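Local coordinates for DUF5624 domain-containing protein (Legionella pneumophila subsp. pneumophila, PDB 4JX2) that is of unknown function but is a putative secreted protein of mixed helices and sheets that pairs with a second copy in the crystal, at the interface of chains A and B. Residues are numbered along the deposited sequence; one frame, centred on the assembly and turned at random. Chains: chain A/B, hypothetical protein.

Contact 1: the interface of chains A and B. Residues chain A 128, 205; chain B 60, 64, 331, 334-335, 338.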
loop_
_atom_site.group_PDB
_atom_site.type_symbol
_atom_site.label_atom_id
_atom_site.label_comp_id
_atom_site.label_asym_id
_atom_site.label_seq_id
_atom_site.Cartn_x
_atom_site.Cartn_y
_atom_site.Cartn_z
ATOM N N LYS A 128 -9.018 16.903 22.712
ATOM C CA LYS A 128 -7.652 16.375 22.903
ATOM C C LYS A 128 -6.668 17.527 23.232
ATOM O O LYS A 128 -5.858 17.381 24.164
ATOM C CB LYS A 128 -7.164 15.567 21.694
ATOM C CG LYS A 128 -5.790 14.916 21.934
ATOM C CD LYS A 128 -5.874 13.472 22.352
ATOM C CE LYS A 128 -5.601 13.279 23.806
ATOM N NZ LYS A 128 -5.834 11.868 24.205
HETATM N N MSE A 205 -13.559 14.417 26.008
HETATM C CA MSE A 205 -13.916 13.345 25.070
HETATM C C MSE A 205 -15.310 12.777 25.372
HETATM O O MSE A 205 -16.155 12.710 24.481
HETATM C CB MSE A 205 -12.877 12.197 25.095
HETATM C CG MSE A 205 -11.475 12.574 24.628
HETATM SE SE MSE A 205 -11.350 12.901 22.722
HETATM C CE MSE A 205 -9.504 12.435 22.541
ATOM N N LEU B 60 -3.483 20.643 17.203
ATOM C CA LEU B 60 -3.388 19.298 17.767
ATOM C C LEU B 60 -1.974 18.719 17.671
ATOM O O LEU B 60 -1.473 18.227 18.683
ATOM C CB LEU B 60 -4.390 18.318 17.125
ATOM C CG LEU B 60 -4.315 16.866 17.619
ATOM C CD1 LEU B 60 -4.658 16.758 19.095
ATOM C CD2 LEU B 60 -5.188 15.970 16.783
ATOM N N GLU B 64 0.542 18.390 21.346
ATOM C CA GLU B 64 1.114 17.087 21.699
ATOM C C GLU B 64 2.588 17.248 22.053
ATOM O O GLU B 64 3.077 16.564 22.949
ATOM C CB GLU B 64 0.941 16.079 20.536
ATOM C CG GLU B 64 -0.474 15.542 20.361
ATOM C CD GLU B 64 -0.971 14.521 21.372
ATOM O OE1 GLU B 64 -0.180 13.634 21.768
ATOM O OE2 GLU B 64 -2.173 14.573 21.724
ATOM N N ASN B 331 -2.587 9.973 16.650
ATOM C CA ASN B 331 -3.590 10.756 17.359
ATOM C C ASN B 331 -5.003 10.365 16.976
ATOM O O ASN B 331 -5.841 10.236 17.867
ATOM C CB ASN B 331 -3.385 12.247 17.143
ATOM C CG ASN B 331 -2.636 12.910 18.269
ATOM O OD1 ASN B 331 -1.589 13.510 18.033
ATOM N ND2 ASN B 331 -3.171 12.847 19.514
ATOM N N ILE B 334 -6.222 7.255 18.742
ATOM C CA ILE B 334 -6.538 7.544 20.138
ATOM C C ILE B 334 -7.867 8.306 20.225
ATOM O O ILE B 334 -8.734 7.927 21.019
ATOM C CB ILE B 334 -5.367 8.320 20.806
ATOM C CG1 ILE B 334 -4.061 7.497 20.815
ATOM C CG2 ILE B 334 -5.733 8.780 22.222
ATOM C CD1 ILE B 334 -2.771 8.376 21.075
ATOM N N ILE B 335 -8.026 9.373 19.417
ATOM C CA ILE B 335 -9.219 10.229 19.467
ATOM C C ILE B 335 -10.483 9.424 19.135
ATOM O O ILE B 335 -11.436 9.488 19.908
ATOM C CB ILE B 335 -9.065 11.508 18.597
ATOM C CG1 ILE B 335 -7.968 12.441 19.205
ATOM C CG2 ILE B 335 -10.407 12.245 18.482
ATOM C CD1 ILE B 335 -7.358 13.408 18.264
ATOM N N GLU B 338 -11.172 7.045 22.143
ATOM C CA GLU B 338 -11.519 7.763 23.374
ATOM C C GLU B 338 -12.863 8.486 23.260
ATOM O O GLU B 338 -13.568 8.597 24.276
ATOM C CB GLU B 338 -10.436 8.785 23.747
ATOM C CG GLU B 338 -9.163 8.183 24.317
ATOM C CD GLU B 338 -8.128 9.166 24.841
ATOM O OE1 GLU B 338 -8.401 10.390 24.864
ATOM O OE2 GLU B 338 -7.042 8.701 25.254
#

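Contact 2: the interface of chains A and B. Residues chain A 112, 151, 154, 162; chain B 28, 31, 34.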
loop_
_atom_site.group_PDB
_atom_site.type_symbol
_atom_site.label_atom_id
_atom_site.label_comp_id
_atom_site.label_asym_id
_atom_site.label_seq_id
_atom_site.Cartn_x
_atom_site.Cartn_y
_atom_site.Cartn_z
ATOM N N GLU A 112 -18.540 22.914 0.828
ATOM C CA GLU A 112 -19.760 23.221 1.577
ATOM C C GLU A 112 -20.150 22.073 2.509
ATOM O O GLU A 112 -20.242 22.277 3.725
ATOM C CB GLU A 112 -20.925 23.546 0.620
ATOM C CG GLU A 112 -20.721 24.782 -0.245
ATOM C CD GLU A 112 -20.031 24.604 -1.589
ATOM O OE1 GLU A 112 -19.163 23.713 -1.720
ATOM O OE2 GLU A 112 -20.326 25.404 -2.506
ATOM N N VAL A 151 -21.881 30.661 8.432
ATOM C CA VAL A 151 -22.423 29.636 7.531
ATOM C C VAL A 151 -23.930 29.522 7.688
ATOM O O VAL A 151 -24.615 29.467 6.664
ATOM C CB VAL A 151 -21.739 28.259 7.693
ATOM C CG1 VAL A 151 -22.571 27.136 7.050
ATOM C CG2 VAL A 151 -20.327 28.300 7.105
ATOM N N ILE A 154 -25.528 32.431 5.745
ATOM C CA ILE A 154 -25.411 32.294 4.290
ATOM C C ILE A 154 -26.329 31.145 3.759
ATOM O O ILE A 154 -26.936 31.293 2.683
ATOM C CB ILE A 154 -23.916 32.150 3.856
ATOM C CG1 ILE A 154 -23.661 32.785 2.506
ATOM C CG2 ILE A 154 -23.414 30.722 3.864
ATOM C CD1 ILE A 154 -23.272 34.246 2.571
ATOM N N TRP A 162 -27.313 29.201 -2.106
ATOM C CA TRP A 162 -26.173 28.487 -2.673
ATOM C C TRP A 162 -26.586 27.089 -3.213
ATOM O O TRP A 162 -26.118 26.684 -4.283
ATOM C CB TRP A 162 -25.033 28.382 -1.634
ATOM C CG TRP A 162 -25.316 27.429 -0.505
ATOM C CD1 TRP A 162 -26.018 27.693 0.634
ATOM C CD2 TRP A 162 -24.977 26.034 -0.455
ATOM N NE1 TRP A 162 -26.133 26.554 1.395
ATOM C CE2 TRP A 162 -25.516 25.515 0.743
ATOM C CE3 TRP A 162 -24.296 25.163 -1.323
ATOM C CZ2 TRP A 162 -25.343 24.176 1.127
ATOM C CZ3 TRP A 162 -24.171 23.824 -0.967
ATOM C CH2 TRP A 162 -24.657 23.351 0.260
ATOM N N TYR B 28 -21.627 29.796 -10.618
ATOM C CA TYR B 28 -21.659 29.492 -9.181
ATOM C C TYR B 28 -20.276 29.536 -8.556
ATOM O O TYR B 28 -19.316 28.998 -9.113
ATOM C CB TYR B 28 -22.302 28.125 -8.870
ATOM C CG TYR B 28 -22.293 27.776 -7.388
ATOM C CD1 TYR B 28 -23.146 28.416 -6.494
ATOM C CD2 TYR B 28 -21.403 26.831 -6.876
ATOM C CE1 TYR B 28 -23.136 28.111 -5.133
ATOM C CE2 TYR B 28 -21.360 26.541 -5.510
ATOM C CZ TYR B 28 -22.231 27.184 -4.642
ATOM O OH TYR B 28 -22.206 26.892 -3.299
ATOM N N PRO B 31 -19.633 30.101 -1.411
ATOM C CA PRO B 31 -19.561 31.215 -0.449
ATOM C C PRO B 31 -18.320 31.134 0.441
ATOM O O PRO B 31 -17.935 30.048 0.878
ATOM C CB PRO B 31 -20.835 31.043 0.388
ATOM C CG PRO B 31 -21.768 30.267 -0.480
ATOM C CD PRO B 31 -20.886 29.328 -1.243
ATOM N N PHE B 34 -18.184 29.210 3.776
ATOM C CA PHE B 34 -17.923 27.772 3.693
ATOM C C PHE B 34 -16.417 27.480 3.679
ATOM O O PHE B 34 -15.968 26.590 4.390
ATOM C CB PHE B 34 -18.623 27.134 2.479
ATOM C CG PHE B 34 -20.080 26.840 2.736
ATOM C CD1 PHE B 34 -20.460 25.837 3.628
ATOM C CD2 PHE B 34 -21.079 27.573 2.100
ATOM C CE1 PHE B 34 -21.816 25.543 3.844
ATOM C CE2 PHE B 34 -22.434 27.298 2.335
ATOM C CZ PHE B 34 -22.796 26.279 3.198
#

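Contact 3: the interface of chains A and B. Residues chain A 266-269, 380; chain B 299, 329, 332.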
loop_
_atom_site.group_PDB
_atom_site.type_symbol
_atom_site.label_atom_id
_atom_site.label_comp_id
_atom_site.label_asym_id
_atom_site.label_seq_id
_atom_site.Cartn_x
_atom_site.Cartn_y
_atom_site.Cartn_z
ATOM N N SER A 266 -4.244 14.979 3.024
ATOM C CA SER A 266 -3.073 14.733 3.875
ATOM C C SER A 266 -3.036 13.285 4.436
ATOM O O SER A 266 -2.098 12.935 5.161
ATOM C CB SER A 266 -3.057 15.727 5.030
ATOM O OG SER A 266 -4.307 15.732 5.707
ATOM N N ASN A 267 -4.055 12.452 4.120
ATOM C CA ASN A 267 -4.098 11.065 4.607
ATOM C C ASN A 267 -3.178 10.219 3.724
ATOM O O ASN A 267 -3.604 9.589 2.753
ATOM C CB ASN A 267 -5.534 10.538 4.642
ATOM C CG ASN A 267 -5.717 9.398 5.579
ATOM O OD1 ASN A 267 -4.774 8.727 5.990
ATOM N ND2 ASN A 267 -6.947 9.119 5.906
ATOM N N VAL A 268 -1.891 10.257 4.068
ATOM C CA VAL A 268 -0.765 9.642 3.348
ATOM C C VAL A 268 -0.649 8.127 3.549
ATOM O O VAL A 268 0.210 7.519 2.913
ATOM C CB VAL A 268 0.582 10.336 3.685
ATOM C CG1 VAL A 268 0.623 11.737 3.096
ATOM C CG2 VAL A 268 0.861 10.359 5.186
ATOM N N SER A 269 -1.537 7.517 4.344
ATOM C CA SER A 269 -1.519 6.082 4.630
ATOM C C SER A 269 -2.782 5.337 4.210
ATOM O O SER A 269 -2.852 4.124 4.407
ATOM C CB SER A 269 -1.329 5.880 6.130
ATOM O OG SER A 269 -2.378 6.510 6.849
ATOM N N PRO A 380 -5.351 3.786 10.202
ATOM C CA PRO A 380 -4.522 4.552 9.247
ATOM C C PRO A 380 -4.728 4.153 7.779
ATOM O O PRO A 380 -4.518 4.980 6.894
ATOM C CB PRO A 380 -3.094 4.220 9.688
ATOM C CG PRO A 380 -3.186 2.912 10.406
ATOM C CD PRO A 380 -4.500 2.997 11.121
ATOM N N THR B 299 3.146 4.746 5.117
ATOM C CA THR B 299 2.625 6.012 4.587
ATOM C C THR B 299 3.139 6.225 3.136
ATOM O O THR B 299 4.062 7.030 2.915
ATOM C CB THR B 299 3.047 7.127 5.540
ATOM O OG1 THR B 299 4.470 7.153 5.580
ATOM C CG2 THR B 299 2.481 6.938 6.951
ATOM N N ARG B 329 -1.507 10.023 12.380
ATOM C CA ARG B 329 -1.991 8.634 12.352
ATOM C C ARG B 329 -2.212 8.114 13.802
ATOM O O ARG B 329 -3.262 7.553 14.116
ATOM C CB ARG B 329 -0.986 7.729 11.606
ATOM C CG ARG B 329 -1.303 7.362 10.168
ATOM C CD ARG B 329 -0.909 8.393 9.150
ATOM N NE ARG B 329 -2.046 9.274 8.905
ATOM C CZ ARG B 329 -1.941 10.542 8.535
ATOM N NH1 ARG B 329 -0.746 11.085 8.343
ATOM N NH2 ARG B 329 -3.027 11.276 8.349
ATOM N N ARG B 332 -5.250 10.134 15.671
ATOM C CA ARG B 332 -6.557 9.731 15.152
ATOM C C ARG B 332 -7.050 8.413 15.778
ATOM O O ARG B 332 -8.227 8.307 16.133
ATOM C CB ARG B 332 -6.510 9.601 13.631
ATOM C CG ARG B 332 -6.784 10.916 12.942
ATOM C CD ARG B 332 -6.198 10.968 11.541
ATOM N NE ARG B 332 -7.022 10.264 10.559
ATOM C CZ ARG B 332 -7.988 10.824 9.834
ATOM N NH1 ARG B 332 -8.290 12.112 9.996
ATOM N NH2 ARG B 332 -8.669 10.100 8.952
#

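Contact 1: the interface of chains A and B
A:Lys128, on helix 119-131, reaches across to B:Glu338 on the long helix 315-339 in this helix-against-helix patch between the deposited pair of copies of a DUF5624-family protein. The polar part is a salt bridge: the ammonium NZ of A:Lys128 lies 3.0 Å from the carboxylate OE1 of B:Glu338, approaching from above the carboxylate plane, 36° out of it. The two side chains meet at about a right angle. B:Glu338 is extended beyond CG, whereas the lysine chain bends at chi2 (98°) and again at chi3, which turns its amine toward the acid. A long, flexible lysine suits this place because its methylenes can pack while its tip pairs with a charge.

The apolar part uses those methylenes. CG of A:Lys128 sits 3.6 Å from the methyl CD1 of B:Leu60, and its CD lies 3.9 Å from CG1 of B:Ile335. Beside it, the selenomethionine A:Met205 lays its terminal methyl CE 3.7 Å from CG1 of B:Ile335, their side chains crossing at about a right angle. The same methyl lies 4.0 Å from CB of B:Glu338, adding the acid's aliphatic stem to the greasy surface.

Within chain B, the amide ND2 of B:Asn331 donates to OE2 of B:Glu64 over 3.0 Å, linking helix 315-339 to helix 56-66 beside the lysine stem. B:Glu64 is poorly ordered, however, which makes this brace less certain.

Contact 2: the interface of chains A and B
B:Phe34 and A:Glu112 both carry CG opposite their own carbonyl carbons; in the glutamate this torsion (chi1 -63°) puts CG over the phenylalanine face, and the bend at chi2 (89°) then turns the carboxylate toward B:Tyr28. That CG stands 3.7 Å from the centroid of the B:Phe34 ring, a CH-pi contact. At the carboxylate, the phenol OH of B:Tyr28 donates to OE2 of A:Glu112 at 2.5 Å, and OE2 accepts it through its anti lone pair, the one directed away from the other oxygen. Carboxylate and phenol ring are nearly coplanar, 11° apart, with OE2 at the ring's edge. Glutamate thus serves twice, through an aliphatic stem and a polar end.

A:Trp162 meets B:Phe34 edge-to-face, their ring planes steeply inclined, with CE2 of the indole 3.7 Å from CZ of the phenyl. The rim atom CE2 of B:Phe34 lies over the indole face. Around the remaining rim, CG1 of A:Val151 comes within 3.7 Å of CE1 of B:Phe34, and CG2 of A:Ile154 within 3.9 Å of its CE2; branched aliphatics suit the sides of an aromatic plug. B:Pro31 adds a rigid ring, its CB 3.9 Å from CG1 of A:Ile154.

The chain B residues belong to its N-terminal segment, which runs into helix 32-39 and lies against helices 110-117, 136-155 and 162-165 of chain A.

Contact 3: the interface of chains A and B
B:Arg329, on helix 315-339, lies among chain A loop residues 266-269 and A:Pro380 in this helix-to-loop patch between the deposited pair of DUF5624-family copies. The aliphatic stem makes the first contacts: CG of B:Arg329 packs 3.6 Å from CB of A:Pro380, and its CD lies 3.3 Å from the hydroxyl OG of A:Ser269. Bends at chi2 (83°) and chi3 (-93°) carry the guanidinium past the serine toward residues 266-268 of chain A. There NH1 sits 3.6 Å from the methyl CG2 of A:Val268, while NH2 is 3.7 Å from the carbonyl O of A:Ser266, longer than a direct bond. The amide of A:Asn267 lies nearby, its plane 22° from that of the guanidinium. Arginine suits the place because one chain offers both a packing stem and a flat polar head.

Alongside, B:Thr299 brings its small branched side chain to the same loop, CB lying 3.9 Å from CG2 of A:Val268. Farther round, B:Arg332 approaches A:Asn267 with its guanidinium steeply inclined to the amide.

In the next shell, OG of A:Ser269 donates to the carbonyl O of A:Pro380 at 2.6 Å, from above the carbonyl plane. This joins the two chain A segments that flank the arginine stem; a serine hydroxyl is small enough to reach a backbone carbonyl nearby.

Contacts 1 and 3 have C-alpha centres about 15 Å apart and share helix 315-339 of chain B, overlapping parts of which present different side chains to helices of chain A in contact 1 and to its loops in contact 3. The C-alpha centre of contact 2 is about 30 Å from that of contact 1 and about 29 Å from that of contact 3; it draws on the N-terminal segment of chain B instead. Two-fold symmetry repeats each patch, so each copy both extends its N-terminal segment and receives its partner's. Such reciprocal contacts are compatible with a dimer, though the crystal alone does not establish it as the biological form.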